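Secretory pathway GDP dissociation inhibitor (Saccharomyces cerevisiae, PDB 2BCG) binds prenylated Rab GTPases, slows their release of GDP and extracts them from membranes, supporting vesicle traffic in the yeast secretory pathway. Local coordinates at residues E180-F185 with D206-P211. Numbering follows the deposited sequence. Where two conformers were deposited one is given.
Sequences EVYYKF and DYLQQP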
# COMPACT_ATOMS: atom_id res chain seq x y z
N GLU A 180 -8.94 -2.60 37.02
CA GLU A 180 -8.14 -2.64 38.24
C GLU A 180 -6.88 -1.80 38.13
O GLU A 180 -6.47 -1.15 39.09
CB GLU A 180 -7.79 -4.08 38.63
CG GLU A 180 -9.00 -4.88 39.06
CD GLU A 180 -8.65 -6.33 39.37
OE1 GLU A 180 -7.65 -6.85 38.82
OE2 GLU A 180 -9.39 -6.95 40.16
N VAL A 181 -6.28 -1.76 36.94
CA VAL A 181 -5.15 -0.89 36.71
C VAL A 181 -5.57 0.60 36.85
O VAL A 181 -4.87 1.40 37.47
CB VAL A 181 -4.47 -1.16 35.31
CG1 VAL A 181 -3.50 -0.07 34.95
CG2 VAL A 181 -3.77 -2.52 35.29
N TYR A 182 -6.74 0.93 36.29
CA TYR A 182 -7.26 2.29 36.36
C TYR A 182 -7.49 2.67 37.83
O TYR A 182 -7.15 3.79 38.25
CB TYR A 182 -8.57 2.40 35.56
CG TYR A 182 -8.47 2.44 34.01
CD1 TYR A 182 -9.48 1.87 33.24
CD2 TYR A 182 -7.40 3.06 33.36
CE1 TYR A 182 -9.46 1.94 31.82
CE2 TYR A 182 -7.35 3.13 31.92
CZ TYR A 182 -8.39 2.56 31.18
OH TYR A 182 -8.34 2.63 29.79
N TYR A 183 -8.01 1.71 38.60
CA TYR A 183 -8.31 1.92 40.03
C TYR A 183 -7.06 2.26 40.83
O TYR A 183 -7.10 3.17 41.66
CB TYR A 183 -8.97 0.68 40.61
CG TYR A 183 -9.69 0.91 41.93
CD1 TYR A 183 -10.96 1.50 41.96
CD2 TYR A 183 -9.14 0.48 43.13
CE1 TYR A 183 -11.66 1.68 43.18
CE2 TYR A 183 -9.80 0.67 44.35
CZ TYR A 183 -11.06 1.26 44.35
OH TYR A 183 -11.74 1.43 45.55
N LYS A 184 -5.96 1.55 40.57
CA LYS A 184 -4.70 1.80 41.28
C LYS A 184 -4.32 3.28 41.14
O LYS A 184 -3.81 3.90 42.07
CB LYS A 184 -3.59 0.87 40.76
CG LYS A 184 -2.17 1.14 41.29
CD LYS A 184 -1.90 0.55 42.68
CE LYS A 184 -1.85 -0.97 42.66
NZ LYS A 184 -1.36 -1.51 43.96
N PHE A 185 -4.60 3.86 39.97
CA PHE A 185 -4.29 5.26 39.73
C PHE A 185 -5.46 6.22 39.96
O PHE A 185 -5.32 7.41 39.71
CB PHE A 185 -3.74 5.40 38.31
CG PHE A 185 -2.47 4.65 38.12
CD1 PHE A 185 -2.49 3.40 37.52
CD2 PHE A 185 -1.27 5.14 38.62
CE1 PHE A 185 -1.30 2.69 37.36
CE2 PHE A 185 -0.08 4.43 38.47
CZ PHE A 185 -0.10 3.20 37.85
N ASP A 206 -15.29 -3.59 26.17
CA ASP A 206 -15.04 -4.98 26.60
C ASP A 206 -13.72 -5.10 27.37
O ASP A 206 -13.65 -5.85 28.35
CB ASP A 206 -14.97 -5.91 25.40
CG ASP A 206 -16.28 -6.02 24.65
OD1 ASP A 206 -17.31 -5.47 25.11
OD2 ASP A 206 -16.28 -6.68 23.58
N TYR A 207 -12.69 -4.37 26.93
CA TYR A 207 -11.33 -4.45 27.50
C TYR A 207 -11.25 -4.19 29.02
O TYR A 207 -10.29 -4.61 29.67
CB TYR A 207 -10.38 -3.48 26.80
CG TYR A 207 -10.54 -2.05 27.28
CD1 TYR A 207 -11.58 -1.22 26.80
CD2 TYR A 207 -9.67 -1.53 28.24
CE1 TYR A 207 -11.73 0.11 27.27
CE2 TYR A 207 -9.80 -0.22 28.72
CZ TYR A 207 -10.83 0.58 28.24
OH TYR A 207 -10.95 1.87 28.71
N LEU A 208 -12.24 -3.48 29.56
CA LEU A 208 -12.24 -3.12 30.98
C LEU A 208 -12.19 -4.35 31.90
O LEU A 208 -11.58 -4.30 32.97
CB LEU A 208 -13.46 -2.28 31.31
CG LEU A 208 -13.54 -0.82 30.84
CD1 LEU A 208 -14.91 -0.28 31.22
CD2 LEU A 208 -12.44 0.04 31.44
N GLN A 209 -12.81 -5.43 31.46
CA GLN A 209 -12.92 -6.63 32.28
C GLN A 209 -12.00 -7.75 31.79
O GLN A 209 -12.14 -8.90 32.21
CB GLN A 209 -14.39 -7.08 32.39
CG GLN A 209 -15.35 -5.99 32.90
CD GLN A 209 -14.92 -5.36 34.23
OE1 GLN A 209 -14.24 -5.98 35.05
NE2 GLN A 209 -15.33 -4.11 34.45
N GLN A 210 -11.05 -7.40 30.93
CA GLN A 210 -10.08 -8.35 30.39
C GLN A 210 -8.69 -8.04 30.98
O GLN A 210 -8.47 -6.91 31.44
CB GLN A 210 -10.04 -8.27 28.86
CG GLN A 210 -11.22 -8.94 28.19
CD GLN A 210 -11.37 -8.57 26.73
OE1 GLN A 210 -10.51 -7.92 26.14
NE2 GLN A 210 -12.49 -8.98 26.14
N PRO A 211 -7.76 -9.04 30.99
CA PRO A 211 -6.38 -8.81 31.42
C PRO A 211 -5.78 -7.53 30.85
O PRO A 211 -6.01 -7.20 29.68
CB PRO A 211 -5.64 -10.02 30.86
CG PRO A 211 -6.65 -11.10 30.91
CD PRO A 211 -7.98 -10.46 30.63
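The phenol groups of Y182 and Y207 meet at their oxygens, joining helix 178-184 to the short 3-10 segment 206-208. Y182 OH and Y207 OH form a hydrogen bond of 2.9 Å in which either may be the donor. The two side chains cross at about a right angle, and each hydroxyl arrives at the edge of the other's ring, near its plane; the ring edges also touch, Y182 CE1 lying 3.8 Å from Y207 CE2. Tyrosine suits both places: a long flat side chain spans from helix to 3-10 segment and carries a hydroxyl at its end. L208 adds a methyl contact, its CD2 3.6 Å from Y182 CE1, and a branched apolar side chain suits this hydrocarbon ring edge. The Y182 ring gets there because CG is anti to the carbonyl carbon (chi1 -75°), and K192 and I195 of helix 189-199 also touch it, while W202 stacks on the ring of Y207. Against this buried tyrosine pair, L208 is the looser side, partly exposed to solvent. A phenylalanine in place of Y182 would probably keep much of the ring packing but leave the hydroxyl of buried Y207 without this partner. The side chain of Y182 is about 12 Å from a bound geranylgeranyl group; in the contact itself, each hydroxyl gives the other a polar partner amid apolar packing, probably offsetting part of the cost of burial.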